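Side-chain contacts in pyocin S5 (Pseudomonas aeruginosa PAO1, PDB 6THK), which is a bacteriocin imported into Pseudomonas aeruginosa, where it probably forms channels that depolarise the cytoplasmic membrane: residues 91-95 with 96-100; 438-441 with 442-446. The protein carries 1 engineered substitution. All blocks are in the same frame, centred on the assembly; numbering follows the deposited sequence.

How the contacts relate
Both contacts are local, between side chains three to six residues apart, but they lie on opposite sides of the chain's centre, with centres about 101 Å apart, and share no helix. Contact 1 is a surface contact at the start of helix 95-121, where a loop turns into the helix; charged and polar groups do the work, in a capping box extended by an arginine–glutamate salt bridge. Contact 2 falls within helix 436-446 of the pore-forming region and is partly buried. There the side chains meet mainly through aromatic and aliphatic carbon, and the one side-chain hydrogen bond between the segments, from a threonine to a backbone carbonyl, sits on the exposed side.

Contact 1 of 2, residues 91-95 with 96-100; sequences REATR and QERVD
Gln96 lies in the first turn, beside Thr94, its CB 3.9 Å from Thr94 OG1. Glu97 is the centre of the contact. Its backbone N donates to Thr94 OG1 at 3.1 Å, and its carboxylate folds back so that OE1 accepts a weak bond from Thr94 N at 3.3 Å: a capping box, with Thr94 as N-cap. The fold-back follows from Glu97 CG lying beside its own backbone N (chi1 -76°) with the chain extended beyond. The same carboxylate meets Arg91 from the opposite direction and is gripped end-on in a salt bridge: Arg91 NH2 reaches the syn lone pair of Glu97 OE2 at 2.9 Å, and Arg91 NH1 reaches Glu97 OE1 at 3.1 Å. The carboxylate lies at the edge of the guanidinium, the two planes 39° apart. Glu97 OE1 takes part in both the cap and the salt bridge. Arg98 N then bonds to Thr94 O, while Ala93 CB lies over one face of the Arg98 guanidinium, toward its rim, 3.8 Å from Arg98 NH2. Val99 N closes the next turn on Arg95 O at 3.1 Å. This capped start of helix 95-121 fits between two long helices: Ala93 touches Leu83 and Thr87 of helix 42-87, Arg98 also touches Leu83, and Glu97 touches Ile86, while Arg95 crosses to helix 157-212, packing on Leu194 and pairing its NE with Glu198.

Contact 2 of 2, residues 438-441 with 442-446; sequences FFVK and IETLA
Ile442 packs on the aromatic pair Phe438 and Phe439 one turn earlier in helix 436-446, and here the contact is densest. The Ile442 side chain lies alongside that of Phe439, both pointing the same way, with Ile442 CD1 3.7 Å from Phe439 CD1. Phe438, whose CG is anti to its backbone N (chi1 177°), crosses Ile442 at a slant, and its CZ comes 4.0 Å from Ile442 CG2; the still shorter approach of this ring to Ile442 CD1 is doubtful. Phe426 and Trp435 meet Phe438 edge-to-face, Phe368 meets Phe439 in the same manner, and Leu422 and Met482 also touch Ile442. The other side of the helix is looser and mixed in character. Val440 and Thr444 are exposed, and their side chains barely meet, Val440 CG1 lying 4.3 Å from Thr444 OG1. What joins this pair is Val440 O, which accepts from both Thr444 N and Thr444 OG1, each at 3.0 Å, from opposite faces of the carbonyl plane. Thr444 OG1 is placed for this beside its own N (chi1 -73°). At the borders, Lys441 NZ bonds to Ser421 OG and Glu443 OE2 to Ser361 N. One side of the helix thus turns carbon-rich packing into the helical bundle of the pore-forming domain; the exposed side mixes valine with threonine, whose hydroxyl spends its proton on its own helix backbone.

Contact 1 of 2, residues 91-95 with 96-100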
# COMPACT_ATOMS: atom_id res chain seq x y z
N ARG A 91 -4.83 37.64 30.02
CA ARG A 91 -3.82 36.88 29.30
C ARG A 91 -2.97 37.83 28.43
O ARG A 91 -3.35 38.98 28.23
CB ARG A 91 -4.50 35.80 28.42
CG ARG A 91 -4.92 36.34 27.04
CD ARG A 91 -6.07 35.65 26.35
NE ARG A 91 -6.79 36.58 25.46
CZ ARG A 91 -6.35 36.99 24.28
NH1 ARG A 91 -5.18 36.56 23.81
NH2 ARG A 91 -7.06 37.85 23.56
N GLU A 92 -1.82 37.33 27.93
CA GLU A 92 -0.95 38.08 27.03
C GLU A 92 -1.52 38.02 25.61
O GLU A 92 -2.12 37.01 25.23
CB GLU A 92 0.48 37.51 27.07
CG GLU A 92 1.24 37.90 28.32
CD GLU A 92 2.55 38.62 28.10
OE1 GLU A 92 3.31 38.20 27.19
OE2 GLU A 92 2.84 39.58 28.85
N ALA A 93 -1.38 39.12 24.85
CA ALA A 93 -1.88 39.22 23.48
C ALA A 93 -1.07 38.37 22.52
O ALA A 93 0.14 38.23 22.68
CB ALA A 93 -1.85 40.66 23.01
N THR A 94 -1.76 37.80 21.53
CA THR A 94 -1.14 36.99 20.49
C THR A 94 -0.39 37.92 19.55
O THR A 94 -0.61 39.14 19.58
CB THR A 94 -2.19 36.14 19.73
OG1 THR A 94 -3.06 36.98 18.97
CG2 THR A 94 -2.99 35.18 20.64
N ARG A 95 0.45 37.35 18.71
CA ARG A 95 1.21 38.12 17.75
C ARG A 95 0.26 38.70 16.72
O ARG A 95 0.48 39.78 16.20
CB ARG A 95 2.27 37.25 17.08
CG ARG A 95 3.42 38.03 16.50
CD ARG A 95 4.72 37.25 16.54
NE ARG A 95 5.14 36.96 17.91
CZ ARG A 95 5.83 37.80 18.67
NH1 ARG A 95 6.18 38.98 18.20
NH2 ARG A 95 6.17 37.45 19.90
N GLN A 96 -0.82 37.98 16.42
CA GLN A 96 -1.79 38.45 15.46
C GLN A 96 -2.53 39.66 16.01
O GLN A 96 -2.77 40.63 15.30
CB GLN A 96 -2.78 37.35 15.10
CG GLN A 96 -3.64 37.68 13.90
CD GLN A 96 -2.84 37.69 12.61
OE1 GLN A 96 -2.00 38.56 12.39
NE2 GLN A 96 -3.11 36.72 11.75
N GLU A 97 -2.91 39.59 17.28
CA GLU A 97 -3.60 40.68 17.96
C GLU A 97 -2.76 41.97 17.97
O GLU A 97 -3.31 43.04 17.71
CB GLU A 97 -4.04 40.25 19.37
CG GLU A 97 -5.26 39.35 19.33
CD GLU A 97 -5.76 38.85 20.67
OE1 GLU A 97 -4.94 38.69 21.61
OE2 GLU A 97 -6.99 38.61 20.79
N ARG A 98 -1.43 41.85 18.18
CA ARG A 98 -0.43 42.92 18.18
C ARG A 98 -0.34 43.56 16.80
O ARG A 98 -0.44 44.78 16.69
CB ARG A 98 0.94 42.35 18.61
CG ARG A 98 1.70 43.26 19.57
CD ARG A 98 2.65 42.50 20.48
NE ARG A 98 2.19 42.45 21.87
CZ ARG A 98 2.25 41.36 22.64
NH1 ARG A 98 2.72 40.22 22.15
NH2 ARG A 98 1.81 41.40 23.89
N VAL A 99 -0.20 42.74 15.74
CA VAL A 99 -0.12 43.15 14.34
C VAL A 99 -1.39 43.92 13.93
O VAL A 99 -1.29 44.96 13.30
CB VAL A 99 0.16 41.92 13.43
CG1 VAL A 99 -0.09 42.22 11.95
CG2 VAL A 99 1.58 41.40 13.62
N ASP A 100 -2.57 43.39 14.31
CA ASP A 100 -3.88 43.97 13.99
C ASP A 100 -4.10 45.36 14.60
O ASP A 100 -4.58 46.25 13.89
CB ASP A 100 -5.01 43.00 14.39
CG ASP A 100 -5.18 41.76 13.49
OD1 ASP A 100 -4.50 41.68 12.45
OD2 ASP A 100 -6.02 40.89 13.84

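Contact 2 of 2, residues 438-441 with 442-446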
# COMPACT_ATOMS: atom_id res chain seq x y z
N PHE A 438 2.87 -66.58 1.61
CA PHE A 438 2.58 -65.44 0.75
C PHE A 438 1.52 -64.52 1.34
O PHE A 438 1.67 -63.31 1.35
CB PHE A 438 2.13 -65.85 -0.64
CG PHE A 438 1.77 -64.68 -1.50
CD1 PHE A 438 2.75 -63.93 -2.09
CD2 PHE A 438 0.45 -64.31 -1.67
CE1 PHE A 438 2.43 -62.84 -2.87
CE2 PHE A 438 0.12 -63.23 -2.44
CZ PHE A 438 1.11 -62.49 -3.04
N PHE A 439 0.43 -65.13 1.78
CA PHE A 439 -0.69 -64.40 2.35
C PHE A 439 -0.26 -63.67 3.61
O PHE A 439 -0.66 -62.54 3.86
CB PHE A 439 -1.87 -65.33 2.63
CG PHE A 439 -2.53 -65.83 1.39
CD1 PHE A 439 -2.96 -64.96 0.41
CD2 PHE A 439 -2.71 -67.18 1.18
CE1 PHE A 439 -3.56 -65.42 -0.74
CE2 PHE A 439 -3.31 -67.65 0.03
CZ PHE A 439 -3.74 -66.77 -0.93
N VAL A 440 0.59 -64.32 4.40
CA VAL A 440 1.10 -63.71 5.61
C VAL A 440 1.92 -62.48 5.25
O VAL A 440 1.83 -61.46 5.91
CB VAL A 440 1.98 -64.68 6.40
CG1 VAL A 440 2.87 -63.92 7.36
CG2 VAL A 440 1.12 -65.68 7.15
N LYS A 441 2.74 -62.59 4.21
CA LYS A 441 3.54 -61.46 3.78
C LYS A 441 2.68 -60.30 3.30
O LYS A 441 2.95 -59.16 3.63
CB LYS A 441 4.52 -61.90 2.69
CG LYS A 441 5.00 -60.78 1.79
CD LYS A 441 6.39 -60.31 2.18
CE LYS A 441 6.44 -58.81 2.30
NZ LYS A 441 7.76 -58.26 1.93
N ILE A 442 1.65 -60.58 2.51
CA ILE A 442 0.78 -59.50 2.05
C ILE A 442 -0.00 -58.86 3.18
O ILE A 442 -0.12 -57.65 3.25
CB ILE A 442 -0.15 -59.87 0.87
CG1 ILE A 442 -0.51 -61.34 0.87
CG2 ILE A 442 0.49 -59.51 -0.46
CD1 ILE A 442 -1.34 -61.74 -0.33
N GLU A 443 -0.50 -59.67 4.11
CA GLU A 443 -1.26 -59.13 5.23
C GLU A 443 -0.38 -58.23 6.06
O GLU A 443 -0.80 -57.16 6.48
CB GLU A 443 -1.80 -60.25 6.11
CG GLU A 443 -2.07 -59.82 7.55
CD GLU A 443 -2.15 -60.99 8.50
OE1 GLU A 443 -1.10 -61.38 9.06
OE2 GLU A 443 -3.25 -61.53 8.69
N THR A 444 0.84 -58.66 6.30
CA THR A 444 1.78 -57.88 7.06
C THR A 444 2.12 -56.59 6.33
O THR A 444 2.12 -55.51 6.91
CB THR A 444 3.09 -58.66 7.22
OG1 THR A 444 2.88 -59.72 8.16
CG2 THR A 444 4.20 -57.77 7.68
N LEU A 445 2.38 -56.71 5.04
CA LEU A 445 2.75 -55.56 4.22
C LEU A 445 1.65 -54.52 4.08
O LEU A 445 1.88 -53.33 4.20
CB LEU A 445 3.19 -56.05 2.84
CG LEU A 445 3.26 -55.03 1.72
CD1 LEU A 445 4.65 -54.40 1.69
CD2 LEU A 445 2.94 -55.71 0.41
N ALA A 446 0.44 -55.01 3.87
CA ALA A 446 -0.74 -54.17 3.68
C ALA A 446 -1.89 -54.26 4.67
O ALA A 446 -3.03 -54.01 4.30
CB ALA A 446 -1.27 -54.38 2.27